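Local coordinates for protein extracellular subtilisin-like serine proteinase (Vibrio sp. PA-44, PDB 1SH7) that probably cleaves peptide bonds as a secreted, calcium-binding serine endopeptidase of the subtilisin family, made by a cold-adapted bacterium, at residues 131-136 and 167-172; 142-145 and 150-153; 55-60 and 112-117. All coordinates share one frame; numbering follows the deposited sequence.

Interaction 1 of 3, residues 131-136 and 167-172; sequences GGQSTA and PARVPS. With CA (calcium ion), chain C.
Q133, in the loop just before helix 135-146, and T135, its first residue, pack against the side chain of R169, which reaches across from the loop between strands 150-154 and 174-179. At G131 the segment is tied instead to S166, next to the second segment, through backbone hydrogen bonding. Q133 sends its methylene chain over one face of the guanidinium, with Q133 CG 3.7 Å from R169 NE and displaced toward the rim of the group. The two side chains cross at about a right angle, and the amide plane is turned 71° from the guanidinium. S134 bonds through its N to S166 OG and is the N-cap of the helix, its OG bonded to L137 N. T135 opens the helix, and its methyl CG2 lies in the guanidinium plane, 4.0 Å from R169 NH2. R169 is extended from CG to NE, which carries its charged end out to the helix start. It sits in a type I turn from P167 to V170, closed by V170 N to P167 O at 3.0 Å. Just after the turn P171 O binds a calcium ion at 2.5 Å, together with G173 and D196, while water 1 binds the metal and donates to V170 O. The contact across the segments is thus carbon against a flat cation; R169 finds its charge partner one turn into the same helix, where NE forms a salt bridge with D138, consistent with an arginine oriented by that carboxylate.

Interaction 2 of 3, residues 142-145 and 150-153; sequences QGAI and SFML
A144 pushes its methyl obliquely against the CE1-CZ side of the F151 ring, and this is the tight part of the contact: A144 CB lies 3.4 Å from F151 CE1 and 3.5 Å from F151 CZ. I145, the next residue of the helix, packs less closely. Its CG1 is 3.8 Å from F151 CD1, and its CD1 stands 4.0 Å from F151 CB, nearer the root of the side chain. The I145 CG1 branch is anti to the carbonyl carbon (chi1 -65°), which swings the longer arm toward the strand. On the loose side, G143 and Q142 are exposed, and the Q142 side chain starts out away from the strand. The segments belong to the beta-alpha-beta unit of strand 123-127, helix 135-146 and strand 150-154, and F151 projects from the sheet into the layer between it and the helices. A125 and M127 of the neighbouring strand also touch F151, V112 of helix 105-118 meets both A144 and F151, and P242 of helix 242-252 touches I145. All three residues that touch across the segments are buried and their side chains are purely hydrocarbon, so this part of the interface rests on close apolar packing, which leaves no polar side-chain group to be satisfied.

Interaction 3 of 3, residues 55-60 and 112-117; sequences YDFVDN and VDWVAQ. With CA (calcium ion), chain D.
An aromatic cluster joins the end of edge strand 51-56 to helix 105-118, with W114 of the helix meeting Y55 and F57. Y55 lays its CB over one face of the indole, 4.1 Å from the centroid of the five-membered ring, a CH-pi contact displaced toward the rim on the NE1 side. Beyond CB the tyrosine ring leads away from the helix: it lies near parallel to the five-membered ring, at 27°, but is slid so far aside that the two barely overlap. F57 approaches differently. Its edge is turned toward the indole face in an offset edge-to-face pair with planes 73° apart, and F57 CZ comes within 3.7 Å of W114 CB. Y55 CD2 in turn sits above the centre of the F57 ring, so the three aromatics brace one another. W114 has its CG anti to the backbone N (chi1 -172°), which directs the indole out from the helix to meet the strand end; W114 also touches V94 and Y34 of the sheet. In this subtilase fold helix 105-118 packs on one side of the parallel sheet, whose outermost strand here is 51-56. Between Y55 and F57 in sequence, at the last residue of the strand, D56 binds a calcium ion. D56 OD1 holds it at 2.2 Å, and D61 OD2, the backbone O of D63 and three waters are also ligands. The other carboxylate oxygen shapes the loop: D59 N donates to D56 OD2 at 2.9 Å from above the carboxylate plane, an Asx motif, and V58 N adds a weak bond to D56 OD2. D59 OD2 accepts from water 5, itself a calcium ligand, and forms a salt bridge with R95, which also hydrogen-bonds D56 OD1.

Interactions 1 and 2 share helix 135-146, and interaction 2 is nested along the chain inside the loop that interaction 1 closes; their centres are 11 Å apart. They meet where S172 OG lies 3.5 Å from I145 CD1 and P167 O 3.4 Å from L153 CD1. Interaction 3 comes earlier in the chain and touches interaction 2 through helix 105-118, with A144 CB 3.8 Å from V112 CG1, but stays about 7 Å from interaction 1 at the nearest atoms. Interactions 1 and 3 each include a ligand of a different calcium. The phenylmethanesulfonic acid in the active site is about 13 Å from the R169 side chain and about 14 Å from that of F151.

Interaction 1 of 3, residues 131-136 and 167-172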
loop_
_atom_site.group_PDB
_atom_site.type_symbol
_atom_site.label_atom_id
_atom_site.label_comp_id
_atom_site.label_asym_id
_atom_site.label_seq_id
_atom_site.Cartn_x
_atom_site.Cartn_y
_atom_site.Cartn_z
ATOM N N GLY A 131 -5.294 -13.312 -5.600
ATOM C CA GLY A 131 -5.787 -14.672 -5.681
ATOM C C GLY A 131 -4.993 -15.474 -6.687
ATOM O O GLY A 131 -3.815 -15.175 -6.945
ATOM N N GLY A 132 -5.644 -16.463 -7.299
ATOM C CA GLY A 132 -4.985 -17.300 -8.290
ATOM C C GLY A 132 -4.416 -16.531 -9.487
ATOM O O GLY A 132 -4.843 -15.425 -9.785
ATOM N N GLN A 133 -3.459 -17.125 -10.181
ATOM C CA GLN A 133 -2.886 -16.540 -11.396
ATOM C C GLN A 133 -3.991 -16.203 -12.401
ATOM O O GLN A 133 -4.845 -17.045 -12.701
ATOM C CB GLN A 133 -1.817 -17.478 -12.015
ATOM C CG GLN A 133 -0.436 -17.489 -11.287
ATOM C CD GLN A 133 0.289 -18.872 -11.251
ATOM O OE1 GLN A 133 -0.343 -19.928 -11.077
ATOM N NE2 GLN A 133 1.622 -18.846 -11.371
ATOM N N SER A 134 -3.982 -14.957 -12.902
ATOM C CA SER A 134 -4.950 -14.455 -13.904
ATOM C C SER A 134 -4.200 -13.594 -14.915
ATOM O O SER A 134 -3.781 -12.508 -14.580
ATOM C CB SER A 134 -6.037 -13.622 -13.208
ATOM O OG SER A 134 -6.894 -12.902 -14.096
ATOM N N THR A 135 -4.008 -14.045 -16.157
ATOM C CA THR A 135 -3.348 -13.172 -17.126
ATOM C C THR A 135 -4.211 -11.947 -17.453
ATOM O O THR A 135 -3.672 -10.880 -17.724
ATOM C CB THR A 135 -2.868 -13.900 -18.411
ATOM O OG1 THR A 135 -3.981 -14.267 -19.225
ATOM C CG2 THR A 135 -2.162 -15.220 -18.052
ATOM N N ALA A 136 -5.528 -12.078 -17.370
ATOM C CA ALA A 136 -6.414 -10.946 -17.653
ATOM C C ALA A 136 -6.253 -9.830 -16.617
ATOM O O ALA A 136 -6.136 -8.652 -16.988
ATOM C CB ALA A 136 -7.857 -11.382 -17.733
ATOM N N PRO A 167 -2.745 -9.990 -8.390
ATOM C CA PRO A 167 -1.775 -9.331 -9.277
ATOM C C PRO A 167 -0.334 -9.261 -8.769
ATOM O O PRO A 167 0.453 -8.690 -9.480
ATOM C CB PRO A 167 -2.318 -7.905 -9.360
ATOM C CG PRO A 167 -2.904 -7.675 -8.026
ATOM C CD PRO A 167 -3.578 -9.007 -7.671
ATOM N N ALA A 168 0.006 -9.804 -7.607
ATOM C CA ALA A 168 1.383 -9.694 -7.054
ATOM C C ALA A 168 2.519 -9.937 -8.038
ATOM O O ALA A 168 3.596 -9.308 -7.962
ATOM C CB ALA A 168 1.555 -10.655 -5.892
ATOM N N ARG A 169 2.320 -10.894 -8.926
ATOM C CA ARG A 169 3.394 -11.317 -9.798
ATOM C C ARG A 169 3.673 -10.359 -10.960
ATOM O O ARG A 169 4.699 -10.495 -11.609
ATOM C CB ARG A 169 3.131 -12.725 -10.305
ATOM C CG ARG A 169 1.975 -12.844 -11.286
ATOM C CD ARG A 169 1.774 -14.264 -11.696
ATOM N NE ARG A 169 0.846 -14.385 -12.793
ATOM C CZ ARG A 169 1.079 -15.057 -13.904
ATOM N NH1 ARG A 169 2.249 -15.676 -14.106
ATOM N NH2 ARG A 169 0.116 -15.121 -14.817
ATOM N N VAL A 170 2.797 -9.380 -11.206
ATOM C CA VAL A 170 3.010 -8.419 -12.325
ATOM C C VAL A 170 4.345 -7.709 -12.165
ATOM O O VAL A 170 4.516 -6.926 -11.208
ATOM C CB VAL A 170 1.884 -7.376 -12.393
ATOM C CG1 VAL A 170 2.221 -6.241 -13.381
ATOM C CG2 VAL A 170 0.571 -8.020 -12.807
ATOM N N PRO A 171 5.318 -7.981 -13.037
ATOM C CA PRO A 171 6.643 -7.412 -12.820
ATOM C C PRO A 171 6.641 -5.913 -12.532
ATOM O O PRO A 171 7.278 -5.522 -11.567
ATOM C CB PRO A 171 7.388 -7.776 -14.109
ATOM C CG PRO A 171 6.730 -9.082 -14.525
ATOM C CD PRO A 171 5.311 -8.884 -14.213
ATOM N N SER A 172 5.897 -5.094 -13.267
ATOM C CA SER A 172 6.019 -3.622 -13.137
ATOM C C SER A 172 5.264 -2.999 -11.945
ATOM O O SER A 172 5.315 -1.804 -11.697
ATOM C CB SER A 172 5.672 -2.933 -14.455
ATOM O OG SER A 172 4.320 -3.127 -14.772
HETATM CA CA CA C . 8.027 -5.477 -9.222
HETATM O O HOH W 1 6.109 -7.003 -9.036
HETATM O O HOH W 2 8.950 -3.427 -9.845
HETATM O O HOH W 3 9.999 -6.148 -10.677
HETATM O O HOH W 4 8.830 -7.583 -8.448
#

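Interaction 2 of 3, residues 142-145 and 150-153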
loop_
_atom_site.group_PDB
_atom_site.type_symbol
_atom_site.label_atom_id
_atom_site.label_comp_id
_atom_site.label_asym_id
_atom_site.label_seq_id
_atom_site.Cartn_x
_atom_site.Cartn_y
_atom_site.Cartn_z
ATOM N N GLN A 142 -0.975 -4.109 -15.644
ATOM C CA GLN A 142 0.139 -3.681 -16.481
ATOM C C GLN A 142 -0.238 -2.484 -17.327
ATOM O O GLN A 142 0.565 -1.563 -17.498
ATOM C CB GLN A 142 0.582 -4.836 -17.351
ATOM C CG GLN A 142 1.853 -4.615 -18.118
ATOM C CD GLN A 142 2.402 -5.963 -18.579
ATOM O OE1 GLN A 142 2.095 -6.398 -19.685
ATOM N NE2 GLN A 142 3.157 -6.658 -17.690
ATOM N N GLY A 143 -1.456 -2.510 -17.859
ATOM C CA GLY A 143 -2.029 -1.424 -18.614
ATOM C C GLY A 143 -2.214 -0.125 -17.845
ATOM O O GLY A 143 -1.901 0.943 -18.363
ATOM N N ALA A 144 -2.715 -0.204 -16.614
ATOM C CA ALA A 144 -2.916 0.973 -15.782
ATOM C C ALA A 144 -1.572 1.604 -15.417
ATOM O O ALA A 144 -1.440 2.824 -15.405
ATOM C CB ALA A 144 -3.722 0.609 -14.542
ATOM N N ILE A 145 -0.566 0.762 -15.220
ATOM C CA ILE A 145 0.798 1.215 -14.941
ATOM C C ILE A 145 1.399 1.903 -16.153
ATOM O O ILE A 145 1.991 2.966 -16.015
ATOM C CB ILE A 145 1.690 0.067 -14.441
ATOM C CG1 ILE A 145 1.212 -0.451 -13.097
ATOM C CG2 ILE A 145 3.134 0.535 -14.217
ATOM C CD1 ILE A 145 1.692 -1.822 -12.779
ATOM N N SER A 150 1.330 4.407 -10.689
ATOM C CA SER A 150 2.057 3.354 -9.969
ATOM C C SER A 150 1.071 2.480 -9.157
ATOM O O SER A 150 0.110 3.001 -8.592
ATOM C CB SER A 150 3.079 3.972 -9.002
ATOM O OG SER A 150 4.148 4.579 -9.707
ATOM N N PHE A 151 1.323 1.168 -9.106
ATOM C CA PHE A 151 0.472 0.238 -8.413
ATOM C C PHE A 151 1.269 -0.505 -7.343
ATOM O O PHE A 151 2.282 -1.161 -7.673
ATOM C CB PHE A 151 -0.152 -0.779 -9.388
ATOM C CG PHE A 151 -1.483 -0.341 -9.974
ATOM C CD1 PHE A 151 -1.547 0.749 -10.825
ATOM C CD2 PHE A 151 -2.640 -1.001 -9.653
ATOM C CE1 PHE A 151 -2.724 1.200 -11.336
ATOM C CE2 PHE A 151 -3.836 -0.598 -10.163
ATOM C CZ PHE A 151 -3.896 0.515 -11.027
ATOM N N MET A 152 0.802 -0.394 -6.095
ATOM C CA MET A 152 1.321 -1.142 -4.947
ATOM C C MET A 152 0.435 -2.388 -4.728
ATOM O O MET A 152 -0.766 -2.269 -4.660
ATOM C CB MET A 152 1.336 -0.269 -3.699
ATOM C CG MET A 152 1.878 1.165 -3.900
ATOM S SD MET A 152 3.588 1.210 -4.325
ATOM C CE MET A 152 3.515 1.598 -6.045
ATOM N N LEU A 153 1.048 -3.569 -4.638
ATOM C CA LEU A 153 0.353 -4.865 -4.662
ATOM C C LEU A 153 0.764 -5.727 -3.467
ATOM O O LEU A 153 1.945 -5.838 -3.194
ATOM C CB LEU A 153 0.724 -5.622 -5.956
ATOM C CG LEU A 153 0.620 -4.797 -7.241
ATOM C CD1 LEU A 153 1.220 -5.576 -8.424
ATOM C CD2 LEU A 153 -0.796 -4.382 -7.519
#

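Interaction 3 of 3, residues 55-60 and 112-117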
loop_
_atom_site.group_PDB
_atom_site.type_symbol
_atom_site.label_atom_id
_atom_site.label_comp_id
_atom_site.label_asym_id
_atom_site.label_seq_id
_atom_site.Cartn_x
_atom_site.Cartn_y
_atom_site.Cartn_z
ATOM N N TYR A 55 -15.942 4.692 -7.316
ATOM C CA TYR A 55 -17.036 3.899 -7.845
ATOM C C TYR A 55 -17.117 2.564 -7.098
ATOM O O TYR A 55 -16.105 2.065 -6.585
ATOM C CB TYR A 55 -16.852 3.641 -9.346
ATOM C CG TYR A 55 -18.129 3.140 -9.992
ATOM C CD1 TYR A 55 -19.146 4.023 -10.342
ATOM C CD2 TYR A 55 -18.323 1.789 -10.239
ATOM C CE1 TYR A 55 -20.349 3.567 -10.905
ATOM C CE2 TYR A 55 -19.497 1.324 -10.847
ATOM C CZ TYR A 55 -20.502 2.205 -11.172
ATOM O OH TYR A 55 -21.679 1.707 -11.730
ATOM N N ASP A 56 -18.326 2.000 -7.024
ATOM C CA ASP A 56 -18.570 0.664 -6.426
ATOM C C ASP A 56 -18.923 -0.390 -7.500
ATOM O O ASP A 56 -20.059 -0.453 -7.963
ATOM C CB ASP A 56 -19.699 0.809 -5.384
ATOM C CG ASP A 56 -20.094 -0.496 -4.724
ATOM O OD1 ASP A 56 -20.906 -0.437 -3.741
ATOM O OD2 ASP A 56 -19.664 -1.606 -5.090
ATOM N N PHE A 57 -17.964 -1.231 -7.860
ATOM C CA PHE A 57 -18.165 -2.269 -8.868
ATOM C C PHE A 57 -18.761 -3.572 -8.345
ATOM O O PHE A 57 -18.985 -4.492 -9.120
ATOM C CB PHE A 57 -16.851 -2.600 -9.563
ATOM C CG PHE A 57 -16.369 -1.501 -10.441
ATOM C CD1 PHE A 57 -16.900 -1.347 -11.710
ATOM C CD2 PHE A 57 -15.448 -0.584 -9.971
ATOM C CE1 PHE A 57 -16.473 -0.321 -12.528
ATOM C CE2 PHE A 57 -15.022 0.466 -10.763
ATOM C CZ PHE A 57 -15.534 0.605 -12.043
ATOM N N VAL A 58 -18.935 -3.665 -7.034
ATOM C CA VAL A 58 -19.606 -4.794 -6.426
ATOM C C VAL A 58 -21.111 -4.598 -6.648
ATOM O O VAL A 58 -21.806 -5.472 -7.140
ATOM C CB VAL A 58 -19.263 -4.892 -4.893
ATOM C CG1 VAL A 58 -20.116 -5.927 -4.183
ATOM C CG2 VAL A 58 -17.791 -5.196 -4.674
ATOM N N ASP A 59 -21.626 -3.429 -6.315
ATOM C CA ASP A 59 -23.065 -3.185 -6.435
ATOM C C ASP A 59 -23.474 -2.244 -7.586
ATOM O O ASP A 59 -24.647 -1.885 -7.723
ATOM C CB ASP A 59 -23.590 -2.660 -5.098
ATOM C CG ASP A 59 -23.599 -3.736 -4.039
ATOM O OD1 ASP A 59 -23.866 -4.901 -4.400
ATOM O OD2 ASP A 59 -23.315 -3.523 -2.847
ATOM N N ASN A 60 -22.496 -1.851 -8.396
ATOM C CA ASN A 60 -22.695 -0.870 -9.465
ATOM C C ASN A 60 -23.453 0.361 -8.995
ATOM O O ASN A 60 -24.564 0.638 -9.420
ATOM C CB ASN A 60 -23.328 -1.536 -10.686
ATOM C CG ASN A 60 -22.417 -2.589 -11.284
ATOM O OD1 ASN A 60 -21.238 -2.315 -11.579
ATOM N ND2 ASN A 60 -22.915 -3.818 -11.383
ATOM N N VAL A 112 -9.556 -1.549 -11.708
ATOM C CA VAL A 112 -8.204 -1.195 -12.164
ATOM C C VAL A 112 -8.304 -0.242 -13.377
ATOM O O VAL A 112 -7.666 0.813 -13.406
ATOM C CB VAL A 112 -7.381 -2.457 -12.487
ATOM C CG1 VAL A 112 -6.069 -2.118 -13.196
ATOM C CG2 VAL A 112 -7.152 -3.278 -11.218
ATOM N N ASP A 113 -9.124 -0.610 -14.354
ATOM C CA ASP A 113 -9.401 0.203 -15.537
ATOM C C ASP A 113 -9.972 1.580 -15.156
ATOM O O ASP A 113 -9.650 2.595 -15.780
ATOM C CB ASP A 113 -10.419 -0.510 -16.439
ATOM C CG ASP A 113 -9.842 -1.695 -17.182
ATOM O OD1 ASP A 113 -10.663 -2.375 -17.867
ATOM O OD2 ASP A 113 -8.614 -2.020 -17.174
ATOM N N TRP A 114 -10.831 1.611 -14.139
ATOM C CA TRP A 114 -11.431 2.861 -13.688
ATOM C C TRP A 114 -10.386 3.840 -13.156
ATOM O O TRP A 114 -10.450 5.050 -13.400
ATOM C CB TRP A 114 -12.482 2.573 -12.608
ATOM C CG TRP A 114 -13.272 3.753 -12.228
ATOM C CD1 TRP A 114 -14.472 4.131 -12.746
ATOM C CD2 TRP A 114 -12.915 4.765 -11.272
ATOM N NE1 TRP A 114 -14.910 5.274 -12.134
ATOM C CE2 TRP A 114 -13.970 5.693 -11.233
ATOM C CE3 TRP A 114 -11.836 4.954 -10.408
ATOM C CZ2 TRP A 114 -13.968 6.796 -10.375
ATOM C CZ3 TRP A 114 -11.829 6.055 -9.576
ATOM C CH2 TRP A 114 -12.873 6.962 -9.577
ATOM N N VAL A 115 -9.429 3.304 -12.420
ATOM C CA VAL A 115 -8.310 4.121 -11.920
ATOM C C VAL A 115 -7.482 4.647 -13.098
ATOM O O VAL A 115 -7.199 5.842 -13.171
ATOM C CB VAL A 115 -7.437 3.326 -10.919
ATOM C CG1 VAL A 115 -6.140 4.015 -10.661
ATOM C CG2 VAL A 115 -8.208 3.088 -9.596
ATOM N N ALA A 116 -7.133 3.804 -14.053
ATOM C CA ALA A 116 -6.393 4.288 -15.223
ATOM C C ALA A 116 -7.176 5.406 -15.945
ATOM O O ALA A 116 -6.607 6.452 -16.309
ATOM C CB ALA A 116 -6.096 3.161 -16.184
ATOM N N GLN A 117 -8.487 5.228 -16.072
ATOM C CA GLN A 117 -9.300 6.195 -16.817
ATOM C C GLN A 117 -9.585 7.493 -16.025
ATOM O O GLN A 117 -9.814 8.531 -16.626
ATOM C CB GLN A 117 -10.618 5.578 -17.267
ATOM C CG GLN A 117 -10.471 4.515 -18.345
ATOM C CD GLN A 117 -11.700 3.622 -18.475
ATOM O OE1 GLN A 117 -12.804 4.011 -18.087
ATOM N NE2 GLN A 117 -11.507 2.420 -19.013
HETATM CA CA CA D . -22.176 0.930 -2.553
HETATM O O HOH W 5 -23.333 -1.081 -1.830
HETATM O O HOH W 6 -20.890 0.361 -0.637
HETATM O O HOH W 7 -23.812 2.120 -1.310
#